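Local coordinates for protein Baccell_00875 (PDB 5NO8) that is a polysaccharide lyase that probably removes the rhamnose caps from complex arabinogalactan proteins by cleaving next to glucuronic acid, at residues V66-T78 / E84-I96. Numbering follows the deposited sequence.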
ATOM      1  N   VAL A  66     -19.770   8.793 -10.783  1.00 18.57           N
ATOM      2  CA  VAL A  66     -18.635   9.067 -11.667  1.00 19.16           C
ATOM      3  C   VAL A  66     -19.178   9.345 -13.067  1.00 19.18           C
ATOM      4  O   VAL A  66     -19.468   8.418 -13.835  1.00 18.74           O
ATOM      5  CB  VAL A  66     -17.626   7.910 -11.720  1.00 19.64           C
ATOM      6  CG1 VAL A  66     -16.484   8.263 -12.680  1.00 20.89           C
ATOM      7  CG2 VAL A  66     -17.066   7.606 -10.339  1.00 20.95           C
ATOM      8  N   LYS A  67     -19.249  10.633 -13.378  1.00 20.25           N
ATOM      9  CA  LYS A  67     -19.830  11.130 -14.617  1.00 21.63           C
ATOM     10  C   LYS A  67     -18.763  11.806 -15.490  1.00 20.83           C
ATOM     11  O   LYS A  67     -17.547  11.712 -15.198  1.00 18.93           O
ATOM     12  CB  LYS A  67     -21.010  12.046 -14.272  1.00 25.74           C
ATOM     13  CG  LYS A  67     -22.127  11.260 -13.595  1.00 30.96           C
ATOM     14  CD  LYS A  67     -23.320  12.125 -13.224  1.00 35.03           C
ATOM     15  CE  LYS A  67     -22.961  13.121 -12.123  1.00 41.46           C
ATOM     16  NZ  LYS A  67     -24.007  13.130 -11.062  1.00 43.73           N
ATOM     17  N   ASP A  68     -19.199  12.477 -16.565  1.00 18.72           N
ATOM     18  CA  ASP A  68     -18.284  12.778 -17.653  1.00 19.82           C
ATOM     19  C   ASP A  68     -17.232  13.870 -17.383  1.00 17.74           C
ATOM     20  O   ASP A  68     -16.312  14.016 -18.153  1.00 18.02           O
ATOM     21  CB  ASP A  68     -19.056  13.013 -18.955  1.00 21.65           C
ATOM     22  CG  ASP A  68     -19.771  14.362 -19.004  1.00 24.45           C
ATOM     23  OD1 ASP A  68     -19.634  15.222 -18.085  1.00 25.27           O
ATOM     24  OD2 ASP A  68     -20.481  14.559 -20.018  1.00 25.91           O
ATOM     25  N   ASN A  69     -17.332  14.590 -16.275  1.00 17.98           N
ATOM     26  CA  ASN A  69     -16.278  15.549 -15.901  1.00 16.43           C
ATOM     27  C   ASN A  69     -14.942  14.880 -15.547  1.00 16.19           C
ATOM     28  O   ASN A  69     -13.896  15.554 -15.618  1.00 15.69           O
ATOM     29  CB  ASN A  69     -16.730  16.409 -14.739  1.00 17.84           C
ATOM     30  CG  ASN A  69     -16.839  15.628 -13.463  1.00 19.03           C
ATOM     31  OD1 ASN A  69     -17.770  14.851 -13.301  1.00 19.56           O
ATOM     32  ND2 ASN A  69     -15.852  15.788 -12.565  1.00 18.93           N
ATOM     33  N   TYR A  70     -14.995  13.577 -15.204  1.00 14.56           N
ATOM     34  CA  TYR A  70     -13.812  12.776 -14.846  1.00 15.50           C
ATOM     35  C   TYR A  70     -13.173  11.999 -15.986  1.00 14.89           C
ATOM     36  O   TYR A  70     -12.255  11.191 -15.769  1.00 15.21           O
ATOM     37  CB  TYR A  70     -14.170  11.791 -13.730  1.00 14.83           C
ATOM     38  CG  TYR A  70     -14.406  12.432 -12.397  1.00 15.36           C
ATOM     39  CD1 TYR A  70     -13.385  13.164 -11.775  1.00 15.43           C
ATOM     40  CD2 TYR A  70     -15.594  12.270 -11.718  1.00 15.75           C
ATOM     41  CE1 TYR A  70     -13.576  13.748 -10.542  1.00 14.98           C
ATOM     42  CE2 TYR A  70     -15.797  12.853 -10.462  1.00 15.77           C
ATOM     43  CZ  TYR A  70     -14.771  13.572  -9.882  1.00 15.16           C
ATOM     44  OH  TYR A  70     -14.939  14.122  -8.658  1.00 16.45           O
ATOM     45  N   GLY A  71     -13.624  12.238 -17.210  1.00 15.47           N
ATOM     46  CA  GLY A  71     -13.028  11.595 -18.369  1.00 14.51           C
ATOM     47  C   GLY A  71     -11.523  11.808 -18.479  1.00 14.13           C
ATOM     48  O   GLY A  71     -11.018  12.885 -18.189  1.00 15.27           O
ATOM     49  N   TRP A  72     -10.829  10.771 -18.914  1.00 14.11           N
ATOM     50  CA  TRP A  72      -9.381  10.825 -19.154  1.00 14.07           C
ATOM     51  C   TRP A  72      -9.044  11.986 -20.065  1.00 14.20           C
ATOM     52  O   TRP A  72      -9.592  12.116 -21.191  1.00 15.52           O
ATOM     53  CB  TRP A  72      -8.918   9.519 -19.803  1.00 14.14           C
ATOM     54  CG  TRP A  72      -7.489   9.475 -20.143  1.00 14.88           C
ATOM     55  CD1 TRP A  72      -6.853  10.221 -21.089  1.00 15.36           C
ATOM     56  CD2 TRP A  72      -6.504   8.619 -19.587  1.00 16.12           C
ATOM     57  NE1 TRP A  72      -5.532   9.894 -21.149  1.00 16.46           N
ATOM     58  CE2 TRP A  72      -5.295   8.893 -20.249  1.00 16.08           C
ATOM     59  CE3 TRP A  72      -6.524   7.623 -18.606  1.00 16.45           C
ATOM     60  CZ2 TRP A  72      -4.103   8.259 -19.917  1.00 16.52           C
ATOM     61  CZ3 TRP A  72      -5.337   6.970 -18.304  1.00 16.89           C
ATOM     62  CH2 TRP A  72      -4.152   7.296 -18.943  1.00 16.74           C
ATOM     63  N   GLY A  73      -8.138  12.849 -19.621  1.00 12.86           N
ATOM     64  CA  GLY A  73      -7.729  13.970 -20.455  1.00 13.70           C
ATOM     65  C   GLY A  73      -8.397  15.282 -20.121  1.00 13.56           C
ATOM     66  O   GLY A  73      -7.930  16.347 -20.570  1.00 15.52           O
ATOM     67  N   LEU A  74      -9.480  15.230 -19.350  1.00 12.89           N
ATOM     68  CA  LEU A  74     -10.046  16.395 -18.743  1.00 12.30           C
ATOM     69  C   LEU A  74      -9.221  16.736 -17.509  1.00 12.36           C
ATOM     70  O   LEU A  74      -8.320  15.987 -17.124  1.00 12.70           O
ATOM     71  CB  LEU A  74     -11.517  16.219 -18.412  1.00 12.55           C
ATOM     72  CG  LEU A  74     -12.380  15.822 -19.622  1.00 13.36           C
ATOM     73  CD1 LEU A  74     -13.822  15.744 -19.158  1.00 14.12           C
ATOM     74  CD2 LEU A  74     -12.195  16.755 -20.816  1.00 13.95           C
ATOM     75  N   GLY A  75      -9.470  17.894 -16.938  1.00 11.66           N
ATOM     76  CA  GLY A  75      -8.650  18.308 -15.791  1.00 12.12           C
ATOM     77  C   GLY A  75      -9.067  19.631 -15.241  1.00 12.42           C
ATOM     78  O   GLY A  75     -10.175  20.108 -15.505  1.00 12.17           O
ATOM     79  N   TYR A  76      -8.172  20.220 -14.462  1.00 12.18           N
ATOM     80  CA  TYR A  76      -8.457  21.437 -13.729  1.00 12.25           C
ATOM     81  C   TYR A  76      -7.198  22.181 -13.334  1.00 12.43           C
ATOM     82  O   TYR A  76      -6.099  21.649 -13.385  1.00 12.30           O
ATOM     83  CB  TYR A  76      -9.305  21.111 -12.472  1.00 12.07           C
ATOM     84  CG  TYR A  76      -8.677  20.072 -11.565  1.00 12.53           C
ATOM     85  CD1 TYR A  76      -7.730  20.431 -10.624  1.00 12.68           C
ATOM     86  CD2 TYR A  76      -9.030  18.722 -11.658  1.00 13.00           C
ATOM     87  CE1 TYR A  76      -7.159  19.475  -9.800  1.00 12.60           C
ATOM     88  CE2 TYR A  76      -8.442  17.748 -10.852  1.00 12.85           C
ATOM     89  CZ  TYR A  76      -7.518  18.145  -9.907  1.00 13.19           C
ATOM     90  OH  TYR A  76      -6.941  17.209  -9.102  1.00 12.90           O
ATOM     91  N   PHE A  77      -7.376  23.439 -12.955  1.00 12.09           N
ATOM     92  CA  PHE A  77      -6.284  24.255 -12.459  1.00 12.97           C
ATOM     93  C   PHE A  77      -6.886  25.428 -11.730  1.00 12.34           C
ATOM     94  O   PHE A  77      -8.053  25.801 -11.956  1.00 11.31           O
ATOM     95  CB  PHE A  77      -5.366  24.737 -13.596  1.00 14.36           C
ATOM     96  CG  PHE A  77      -6.088  25.521 -14.657  1.00 16.48           C
ATOM     97  CD1 PHE A  77      -6.378  26.856 -14.466  1.00 17.88           C
ATOM     98  CD2 PHE A  77      -6.516  24.913 -15.824  1.00 20.22           C
ATOM     99  CE1 PHE A  77      -7.063  27.591 -15.432  1.00 19.78           C
ATOM    100  CE2 PHE A  77      -7.194  25.653 -16.787  1.00 20.42           C
ATOM    101  CZ  PHE A  77      -7.468  26.980 -16.585  1.00 19.58           C
ATOM    102  N   THR A  78      -6.099  25.998 -10.841  1.00 11.32           N
ATOM    103  CA  THR A  78      -6.458  27.231 -10.178  1.00 11.81           C
ATOM    104  C   THR A  78      -5.608  28.334 -10.751  1.00 11.66           C
ATOM    105  O   THR A  78      -4.387  28.300 -10.615  1.00 11.79           O
ATOM    106  CB  THR A  78      -6.278  27.098  -8.665  1.00 12.45           C
ATOM    107  OG1 THR A  78      -7.153  26.070  -8.187  1.00 12.64           O
ATOM    108  CG2 THR A  78      -6.580  28.414  -7.955  1.00 12.88           C
ATOM    109  N   GLU A  84      -7.039  37.910  -7.614  1.00 14.63           N
ATOM    110  CA  GLU A  84      -8.073  37.140  -8.277  1.00 15.48           C
ATOM    111  C   GLU A  84      -7.642  35.688  -8.435  1.00 14.80           C
ATOM    112  O   GLU A  84      -6.688  35.398  -9.153  1.00 13.96           O
ATOM    113  CB  GLU A  84      -8.347  37.733  -9.670  1.00 18.56           C
ATOM    114  CG  GLU A  84      -9.525  37.078 -10.367  1.00 22.64           C
ATOM    115  CD  GLU A  84      -9.648  37.425 -11.846  1.00 29.35           C
ATOM    116  OE1 GLU A  84     -10.774  37.782 -12.251  1.00 35.52           O
ATOM    117  OE2 GLU A  84      -8.659  37.295 -12.607  1.00 35.52           O
ATOM    118  N   THR A  85      -8.354  34.801  -7.759  1.00 13.54           N
ATOM    119  CA  THR A  85      -8.152  33.386  -7.816  1.00 13.62           C
ATOM    120  C   THR A  85      -9.434  32.733  -8.342  1.00 14.35           C
ATOM    121  O   THR A  85     -10.523  32.978  -7.796  1.00 14.21           O
ATOM    122  CB  THR A  85      -7.832  32.845  -6.407  1.00 14.30           C
ATOM    123  OG1 THR A  85      -6.559  33.330  -5.988  1.00 13.74           O
ATOM    124  CG2 THR A  85      -7.845  31.343  -6.345  1.00 14.62           C
ATOM    125  N   VAL A  86      -9.300  31.863  -9.341  1.00 13.52           N
ATOM    126  CA  VAL A  86     -10.445  31.152  -9.900  1.00 13.99           C
ATOM    127  C   VAL A  86     -10.033  29.731 -10.265  1.00 14.11           C
ATOM    128  O   VAL A  86      -9.081  29.556 -10.992  1.00 14.23           O
ATOM    129  CB  VAL A  86     -10.977  31.822 -11.176  1.00 16.33           C
ATOM    130  CG1 VAL A  86     -12.199  31.057 -11.692  1.00 17.12           C
ATOM    131  CG2 VAL A  86     -11.333  33.281 -10.907  1.00 17.40           C
ATOM    132  N   LYS A  87     -10.767  28.731  -9.792  1.00 13.44           N
ATOM    133  CA  LYS A  87     -10.572  27.369 -10.245  1.00 12.93           C
ATOM    134  C   LYS A  87     -11.392  27.124 -11.512  1.00 13.80           C
ATOM    135  O   LYS A  87     -12.606  27.473 -11.557  1.00 13.83           O
ATOM    136  CB  LYS A  87     -10.944  26.333  -9.185  1.00 13.37           C
ATOM    137  CG  LYS A  87     -10.796  24.913  -9.713  1.00 13.65           C
ATOM    138  CD  LYS A  87     -10.894  23.856  -8.630  1.00 14.56           C
ATOM    139  CE  LYS A  87     -10.859  22.471  -9.246  1.00 14.17           C
ATOM    140  NZ  LYS A  87     -10.981  21.406  -8.235  1.00 15.53           N
ATOM    141  N   ARG A  88     -10.737  26.548 -12.515  1.00 14.38           N
ATOM    142  CA  ARG A  88     -11.380  26.155 -13.771  1.00 16.08           C
ATOM    143  C   ARG A  88     -11.239  24.659 -13.980  1.00 15.87           C
ATOM    144  O   ARG A  88     -10.222  24.060 -13.614  1.00 14.33           O
ATOM    145  CB  ARG A  88     -10.740  26.874 -14.948  1.00 19.21           C
ATOM    146  CG  ARG A  88     -10.591  28.376 -14.805  1.00 22.71           C
ATOM    147  CD  ARG A  88     -11.911  29.096 -14.796  1.00 26.26           C
ATOM    148  NE  ARG A  88     -12.693  28.874 -16.027  1.00 28.94           N
ATOM    149  CZ  ARG A  88     -13.111  29.806 -16.890  1.00 27.13           C
ATOM    150  NH1 ARG A  88     -13.837  29.418 -17.938  1.00 27.14           N
ATOM    151  NH2 ARG A  88     -12.845  31.104 -16.728  1.00 26.73           N
ATOM    152  N   GLU A  89     -12.255  24.047 -14.569  1.00 15.03           N
ATOM    153  CA  GLU A  89     -12.225  22.623 -14.920  1.00 16.68           C
ATOM    154  C   GLU A  89     -12.510  22.612 -16.412  1.00 16.91           C
ATOM    155  O   GLU A  89     -13.493  23.244 -16.837  1.00 16.33           O
ATOM    156  CB  GLU A  89     -13.303  21.835 -14.168  1.00 19.04           C
ATOM    157  CG  GLU A  89     -13.164  21.868 -12.659  1.00 21.04           C
ATOM    158  CD  GLU A  89     -14.374  21.291 -11.944  1.00 25.60           C
ATOM    159  OE1 GLU A  89     -15.430  21.972 -11.892  1.00 27.46           O
ATOM    160  OE2 GLU A  89     -14.271  20.157 -11.430  1.00 26.17           O
ATOM    161  N   TRP A  90     -11.648  21.995 -17.215  1.00 15.07           N
ATOM    162  CA  TRP A  90     -11.943  21.903 -18.649  1.00 15.12           C
ATOM    163  C   TRP A  90     -12.788  20.682 -18.893  1.00 15.42           C
ATOM    164  O   TRP A  90     -12.532  19.600 -18.342  1.00 14.48           O
ATOM    165  CB  TRP A  90     -10.691  21.994 -19.540  1.00 14.40           C
ATOM    166  CG  TRP A  90      -9.667  20.900 -19.528  1.00 13.44           C
ATOM    167  CD1 TRP A  90      -9.604  19.817 -20.376  1.00 13.39           C
ATOM    168  CD2 TRP A  90      -8.489  20.842 -18.722  1.00 13.43           C
ATOM    169  NE1 TRP A  90      -8.486  19.081 -20.116  1.00 13.93           N
ATOM    170  CE2 TRP A  90      -7.774  19.685 -19.111  1.00 13.51           C
ATOM    171  CE3 TRP A  90      -7.959  21.659 -17.713  1.00 13.30           C
ATOM    172  CZ2 TRP A  90      -6.567  19.311 -18.498  1.00 13.65           C
ATOM    173  CZ3 TRP A  90      -6.753  21.279 -17.112  1.00 13.50           C
ATOM    174  CH2 TRP A  90      -6.090  20.120 -17.504  1.00 13.90           C
ATOM    175  N   ARG A  91     -13.851  20.867 -19.680  1.00 16.85           N
ATOM    176  CA  ARG A  91     -14.795  19.793 -19.942  1.00 18.89           C
ATOM    177  C   ARG A  91     -15.438  19.917 -21.326  1.00 18.90           C
ATOM    178  O   ARG A  91     -15.656  18.906 -21.961  1.00 21.42           O
ATOM    179  CB  ARG A  91     -15.913  19.764 -18.876  1.00 22.10           C
ATOM    180  CG  ARG A  91     -16.837  18.552 -19.025  1.00 25.76           C
ATOM    181  CD  ARG A  91     -17.883  18.466 -17.922  1.00 29.36           C
ATOM    182  NE  ARG A  91     -18.953  19.399 -18.203  1.00 36.27           N
ATOM    183  CZ  ARG A  91     -20.030  19.145 -18.949  1.00 39.10           C
ATOM    184  NH1 ARG A  91     -20.265  17.945 -19.483  1.00 41.72           N
ATOM    185  NH2 ARG A  91     -20.894  20.123 -19.147  1.00 42.41           N
ATOM    186  N   ILE A  92     -15.723  21.129 -21.779  1.00 18.58           N
ATOM    187  CA  ILE A  92     -16.373  21.339 -23.088  1.00 18.90           C
ATOM    188  C   ILE A  92     -15.383  22.038 -24.017  1.00 16.27           C
ATOM    189  O   ILE A  92     -15.048  23.183 -23.791  1.00 17.05           O
ATOM    190  CB  ILE A  92     -17.647  22.189 -22.945  1.00 20.57           C
ATOM    191  CG1 ILE A  92     -18.654  21.522 -21.970  1.00 21.93           C
ATOM    192  CG2 ILE A  92     -18.266  22.480 -24.311  1.00 21.35           C
ATOM    193  CD1 ILE A  92     -19.074  20.102 -22.338  1.00 23.70           C
ATOM    194  N   PRO A  93     -14.938  21.349 -25.070  1.00 16.05           N
ATOM    195  CA  PRO A  93     -13.998  21.925 -25.991  1.00 17.34           C
ATOM    196  C   PRO A  93     -14.583  23.091 -26.770  1.00 18.10           C
ATOM    197  O   PRO A  93     -15.804  23.129 -27.013  1.00 18.00           O
ATOM    198  CB  PRO A  93     -13.685  20.790 -26.968  1.00 17.60           C
ATOM    199  CG  PRO A  93     -14.376  19.596 -26.501  1.00 17.22           C
ATOM    200  CD  PRO A  93     -15.300  19.968 -25.415  1.00 16.76           C
ATOM    201  N   VAL A  94     -13.712  24.008 -27.155  1.00 18.61           N
ATOM    202  CA  VAL A  94     -14.043  25.013 -28.167  1.00 19.35           C
ATOM    203  C   VAL A  94     -13.861  24.452 -29.573  1.00 20.73           C
ATOM    204  O   VAL A  94     -14.501  24.914 -30.498  1.00 20.16           O
ATOM    205  CB  VAL A  94     -13.292  26.345 -27.988  1.00 22.34           C
ATOM    206  CG1 VAL A  94     -13.602  26.942 -26.632  1.00 22.89           C
ATOM    207  CG2 VAL A  94     -11.800  26.224 -28.168  1.00 23.82           C
ATOM    208  N   GLU A  95     -12.989  23.463 -29.741  1.00 19.47           N
ATOM    209  CA  GLU A  95     -12.800  22.779 -31.026  1.00 21.43           C
ATOM    210  C   GLU A  95     -12.447  21.308 -30.783  1.00 21.04           C
ATOM    211  O   GLU A  95     -11.663  20.978 -29.878  1.00 19.23           O
ATOM    212  CB  GLU A  95     -11.694  23.466 -31.832  1.00 25.46           C
ATOM    213  CG  GLU A  95     -11.519  22.935 -33.263  1.00 31.31           C
ATOM    214  CD  GLU A  95     -10.186  23.314 -33.909  1.00 35.88           C
ATOM    215  OE1 GLU A  95      -9.468  24.210 -33.394  1.00 38.14           O
ATOM    216  OE2 GLU A  95      -9.848  22.691 -34.948  1.00 39.58           O
ATOM    217  N   ILE A  96     -13.045  20.418 -31.564  1.00 20.16           N
ATOM    218  CA  ILE A  96     -12.674  18.993 -31.488  1.00 20.59           C
ATOM    219  C   ILE A  96     -12.680  18.484 -32.915  1.00 21.75           C
ATOM    220  O   ILE A  96     -13.609  18.786 -33.675  1.00 21.09           O
ATOM    221  CB  ILE A  96     -13.578  18.186 -30.520  1.00 21.41           C
ATOM    222  CG1 ILE A  96     -13.242  16.690 -30.536  1.00 22.59           C
ATOM    223  CG2 ILE A  96     -15.060  18.441 -30.755  1.00 23.54           C
ATOM    224  CD1 ILE A  96     -13.890  15.943 -29.393  1.00 23.35           C
TER
HETATM  225  O   HOH W   1     -13.729  18.241 -15.938  1.00 18.56           O
HETATM  226  O   HOH W   2     -13.826  17.957 -12.915  1.00 20.09           O
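Trp90 lies flat against the bare backbone of Gly75 in an antiparallel beta hairpin, strands 75-81 and 84-90. Gly75 CA sits 3.5 Å from the centroid of the six-membered ring of Trp90, almost on its normal. Trp90 CG stands between its own backbone N and carbonyl carbon (chi1 67°), which turns the indole across to the partner strand. Trp90 NE1 donates to Gly73 O at 2.8 Å, in the carbonyl plane on a lone pair; Gly73 belongs to the turn that leads into strand 75-81. Trp90 CZ3 lies 3.9 Å from Phe77 CD2, at the edge of the Phe77 ring. Arg88 CB packs over a face of that ring, and Arg88 N and Phe77 O bond at 2.8 Å. The solvent side, with Lys87 and Glu89, is looser. Lys87 extends fully and brings NZ over the Tyr76 ring, 4.5 Å from its centroid, as a cation-pi contact. The Tyr76 hydroxyl bonds Glu201 and Trp203. Arg91 NH1 meets Asp68 OD1 at 3.1 Å in a salt bridge whose hydrogen bond is bent (135°). One water bridges Asn69 O and Trp90 O, another Asn69 ND2 and Glu89 OE2. The chemistry implies a hairpin fixed by its buried indole and backbone bonds, with salt bridge and waters tying segment 68-70 to the end of strand 84-90.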